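Local coordinates for protein D-xylonate dehydratase (Caulobacter crescentus, PDB 5OYN) that catalyses the dehydration of D-xylonate, and, with similar efficiency, of D-gluconate, to 2-keto-3-deoxy sugar acids, using a [2Fe-2S] cluster and magnesium, and works as a homotetramer, at residues S521-I529 / A540-K551. Sequence-based numbering, arbitrary orientation.
Sequences SWLRTGDTI and ALVDEATIAARK
Arg550, on helix 544-551, reaches across to Asp527 and to the backbone of Trp522, and most of the polar bonding here passes through its guanidinium. NH1 donates to Trp522 O, which lies in the guanidinium plane. The same nitrogen, with NH2 beside it, holds Asp527 end-on: Arg550 NH1 to Asp527 OD1 is 3.0 Å, on the syn lone pair, and Arg550 NH2 to Asp527 OD1 is 3.1 Å, while the bond from Arg550 NH2 to Asp527 OD2 is weak. Asp527 OD1 also accepts Arg524 N at 3.1 Å, met from above the carboxylate plane, so three donors share one oxygen; the bond from Arg524 N spans the type II turn from Arg524 to Asp527, which the backbone bond from Asp527 N to Arg524 O also closes. The Arg524 chain runs counter to that of Arg550 and lays its CG over one face of the Arg550 guanidinium. A bend at chi2 (-81°) turns its own head back along the chain, where Arg524 NH1 satisfies Ser521 O (2.9 Å) and Leu523 O; Leu523 O has a second donor in Arg460.

Beside the ion pair, round the Trp522 indole, the packing is apolar. Ile547 lies over one face of the ring, Ile547 CG1 4.0 Å from the Trp522 six-membered-ring centroid in a CH-pi contact, and Ala540 CB meets Trp522 CH2 at 3.7 Å. At the far end Leu541 N donates to Thr528 O (2.9 Å), extending the antiparallel hairpin of strands 528-532 and 537-540 at the mixed sheet's edge. Replacing Arg550 with a leucine would probably leave the Asp527 carboxylate without its countercharge and Trp522 O without this donor.

The contact thus fastens the helix after the hairpin to the loop leading into it; the Asp527 charge is balanced by the Arg550 guanidinium, and Arg524 N adds a neutral donor, which would favour the ionised form.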
loop_
_atom_site.group_PDB
_atom_site.type_symbol
_atom_site.label_atom_id
_atom_site.label_comp_id
_atom_site.label_asym_id
_atom_site.label_seq_id
_atom_site.Cartn_x
_atom_site.Cartn_y
_atom_site.Cartn_z
ATOM N N SER A 521 14.572 20.360 -46.185
ATOM C CA SER A 521 15.643 19.463 -46.618
ATOM C C SER A 521 16.665 20.176 -47.492
ATOM O O SER A 521 17.834 19.776 -47.513
ATOM C CB SER A 521 15.080 18.245 -47.355
ATOM O OG SER A 521 13.928 18.567 -48.109
ATOM N N TRP A 522 16.264 21.233 -48.205
ATOM C CA TRP A 522 17.175 21.907 -49.117
ATOM C C TRP A 522 17.682 23.246 -48.608
ATOM O O TRP A 522 18.568 23.828 -49.245
ATOM C CB TRP A 522 16.529 22.100 -50.501
ATOM C CG TRP A 522 15.129 22.691 -50.561
ATOM C CD1 TRP A 522 13.956 22.017 -50.824
ATOM C CD2 TRP A 522 14.768 24.071 -50.424
ATOM N NE1 TRP A 522 12.892 22.895 -50.832
ATOM C CE2 TRP A 522 13.363 24.160 -50.582
ATOM C CE3 TRP A 522 15.490 25.238 -50.161
ATOM C CZ2 TRP A 522 12.673 25.369 -50.489
ATOM C CZ3 TRP A 522 14.801 26.446 -50.071
ATOM C CH2 TRP A 522 13.409 26.500 -50.237
ATOM N N LEU A 523 17.164 23.746 -47.489
ATOM C CA LEU A 523 17.648 25.015 -46.958
ATOM C C LEU A 523 19.103 24.888 -46.515
ATOM O O LEU A 523 19.561 23.821 -46.096
ATOM C CB LEU A 523 16.763 25.474 -45.803
ATOM C CG LEU A 523 17.162 26.677 -44.950
ATOM C CD1 LEU A 523 16.574 27.972 -45.493
ATOM C CD2 LEU A 523 16.656 26.444 -43.550
ATOM N N ARG A 524 19.850 25.977 -46.657
ATOM C CA ARG A 524 21.264 25.971 -46.321
ATOM C C ARG A 524 21.600 27.248 -45.573
ATOM O O ARG A 524 20.988 28.294 -45.797
ATOM C CB ARG A 524 22.152 25.839 -47.566
ATOM C CG ARG A 524 21.736 24.736 -48.529
ATOM C CD ARG A 524 22.232 23.375 -48.074
ATOM N NE ARG A 524 21.903 22.305 -49.016
ATOM C CZ ARG A 524 20.951 21.395 -48.814
ATOM N NH1 ARG A 524 20.225 21.429 -47.699
ATOM N NH2 ARG A 524 20.719 20.449 -49.725
ATOM N N THR A 525 22.574 27.143 -44.666
ATOM C CA THR A 525 23.013 28.293 -43.888
ATOM C C THR A 525 23.376 29.449 -44.819
ATOM O O THR A 525 23.863 29.244 -45.932
ATOM C CB THR A 525 24.205 27.891 -43.009
ATOM O OG1 THR A 525 23.821 26.792 -42.173
ATOM C CG2 THR A 525 24.661 29.032 -42.131
ATOM N N GLY A 526 23.099 30.673 -44.378
ATOM C CA GLY A 526 23.345 31.843 -45.183
ATOM C C GLY A 526 22.180 32.279 -46.048
ATOM O O GLY A 526 22.135 33.451 -46.459
ATOM N N ASP A 527 21.238 31.378 -46.338
ATOM C CA ASP A 527 20.011 31.761 -47.023
ATOM C C ASP A 527 19.254 32.807 -46.208
ATOM O O ASP A 527 19.520 33.038 -45.024
ATOM C CB ASP A 527 19.112 30.550 -47.260
ATOM C CG ASP A 527 19.734 29.527 -48.197
ATOM O OD1 ASP A 527 19.124 28.444 -48.386
ATOM O OD2 ASP A 527 20.834 29.799 -48.739
ATOM N N THR A 528 18.298 33.453 -46.859
ATOM C CA THR A 528 17.506 34.497 -46.232
ATOM C C THR A 528 16.065 34.022 -46.138
ATOM O O THR A 528 15.490 33.558 -47.131
ATOM C CB THR A 528 17.629 35.818 -47.002
ATOM O OG1 THR A 528 18.850 36.464 -46.614
ATOM C CG2 THR A 528 16.459 36.763 -46.708
ATOM N N ILE A 529 15.508 34.094 -44.927
ATOM C CA ILE A 529 14.133 33.695 -44.648
ATOM C C ILE A 529 13.328 34.952 -44.351
ATOM O O ILE A 529 13.796 35.854 -43.641
ATOM C CB ILE A 529 14.060 32.696 -43.475
ATOM C CG1 ILE A 529 14.820 31.413 -43.830
ATOM C CG2 ILE A 529 12.610 32.390 -43.123
ATOM C CD1 ILE A 529 14.307 30.153 -43.147
ATOM N N ALA A 540 11.732 30.937 -47.876
ATOM C CA ALA A 540 13.142 31.014 -48.211
ATOM C C ALA A 540 13.270 31.735 -49.548
ATOM O O ALA A 540 12.728 31.273 -50.561
ATOM C CB ALA A 540 13.751 29.615 -48.277
ATOM N N LEU A 541 13.954 32.883 -49.540
ATOM C CA LEU A 541 14.230 33.657 -50.755
ATOM C C LEU A 541 15.358 32.967 -51.520
ATOM O O LEU A 541 16.527 33.359 -51.466
ATOM C CB LEU A 541 14.586 35.096 -50.405
ATOM C CG LEU A 541 13.571 35.787 -49.500
ATOM C CD1 LEU A 541 14.000 37.213 -49.187
ATOM C CD2 LEU A 541 12.182 35.750 -50.135
ATOM N N VAL A 542 14.985 31.907 -52.237
ATOM C CA VAL A 542 15.910 31.057 -52.981
ATOM C C VAL A 542 15.194 30.562 -54.235
ATOM O O VAL A 542 14.168 29.874 -54.148
ATOM C CB VAL A 542 16.412 29.885 -52.115
ATOM C CG1 VAL A 542 16.994 28.776 -52.982
ATOM C CG2 VAL A 542 17.445 30.374 -51.095
ATOM N N ASP A 543 15.740 30.901 -55.406
ATOM C CA ASP A 543 15.011 30.798 -56.666
ATOM C C ASP A 543 14.704 29.346 -57.022
ATOM O O ASP A 543 15.358 28.408 -56.557
ATOM C CB ASP A 543 15.802 31.453 -57.801
ATOM C CG ASP A 543 17.180 30.836 -57.985
ATOM O OD1 ASP A 543 18.061 31.079 -57.126
ATOM O OD2 ASP A 543 17.380 30.111 -58.986
ATOM N N GLU A 544 13.690 29.183 -57.883
ATOM C CA GLU A 544 13.208 27.859 -58.278
ATOM C C GLU A 544 14.322 26.981 -58.836
ATOM O O GLU A 544 14.281 25.751 -58.691
ATOM C CB GLU A 544 12.098 28.006 -59.324
ATOM C CG GLU A 544 10.682 28.063 -58.763
ATOM C CD GLU A 544 9.653 27.441 -59.703
ATOM O OE1 GLU A 544 9.990 27.198 -60.884
ATOM O OE2 GLU A 544 8.506 27.197 -59.262
ATOM N N ALA A 545 15.315 27.595 -59.481
ATOM C CA ALA A 545 16.384 26.841 -60.129
ATOM C C ALA A 545 17.376 26.300 -59.105
ATOM O O ALA A 545 17.701 25.106 -59.118
ATOM C CB ALA A 545 17.087 27.724 -61.167
ATOM N N THR A 546 17.864 27.167 -58.207
ATOM C CA THR A 546 18.752 26.707 -57.143
ATOM C C THR A 546 18.084 25.650 -56.276
ATOM O O THR A 546 18.761 24.744 -55.776
ATOM C CB THR A 546 19.204 27.877 -56.266
ATOM O OG1 THR A 546 19.555 28.998 -57.088
ATOM C CG2 THR A 546 20.409 27.472 -55.436
ATOM N N ILE A 547 16.760 25.737 -56.107
ATOM C CA ILE A 547 16.053 24.800 -55.236
ATOM C C ILE A 547 16.263 23.366 -55.710
ATOM O O ILE A 547 16.696 22.498 -54.940
ATOM C CB ILE A 547 14.558 25.162 -55.150
ATOM C CG1 ILE A 547 14.347 26.368 -54.228
ATOM C CG2 ILE A 547 13.745 23.988 -54.629
ATOM C CD1 ILE A 547 12.884 26.719 -53.995
ATOM N N ALA A 548 15.980 23.097 -56.992
ATOM C CA ALA A 548 16.075 21.726 -57.489
ATOM C C ALA A 548 17.517 21.248 -57.614
ATOM O O ALA A 548 17.757 20.033 -57.628
ATOM C CB ALA A 548 15.362 21.595 -58.832
ATOM N N ALA A 549 18.479 22.172 -57.708
ATOM C CA ALA A 549 19.886 21.782 -57.672
ATOM C C ALA A 549 20.250 21.189 -56.317
ATOM O O ALA A 549 20.951 20.171 -56.241
ATOM C CB ALA A 549 20.774 22.986 -57.988
ATOM N N ARG A 550 19.782 21.817 -55.236
ATOM C CA ARG A 550 19.992 21.253 -53.910
ATOM C C ARG A 550 19.231 19.939 -53.746
ATOM O O ARG A 550 19.773 18.969 -53.204
ATOM C CB ARG A 550 19.572 22.264 -52.842
ATOM C CG ARG A 550 19.960 23.706 -53.132
ATOM C CD ARG A 550 20.721 24.322 -51.970
ATOM N NE ARG A 550 20.754 25.784 -52.005
ATOM C CZ ARG A 550 20.106 26.571 -51.148
ATOM N NH1 ARG A 550 19.355 26.047 -50.185
ATOM N NH2 ARG A 550 20.208 27.891 -51.250
ATOM N N LYS A 551 17.980 19.885 -54.228
ATOM C CA LYS A 551 17.149 18.697 -54.033
ATOM C C LYS A 551 17.789 17.449 -54.619
ATOM O O LYS A 551 17.524 16.334 -54.149
ATOM C CB LYS A 551 15.769 18.897 -54.656
ATOM C CG LYS A 551 14.763 19.566 -53.755
ATOM C CD LYS A 551 13.353 19.323 -54.245
ATOM C CE LYS A 551 12.524 20.588 -54.134
ATOM N NZ LYS A 551 11.121 20.351 -54.579
#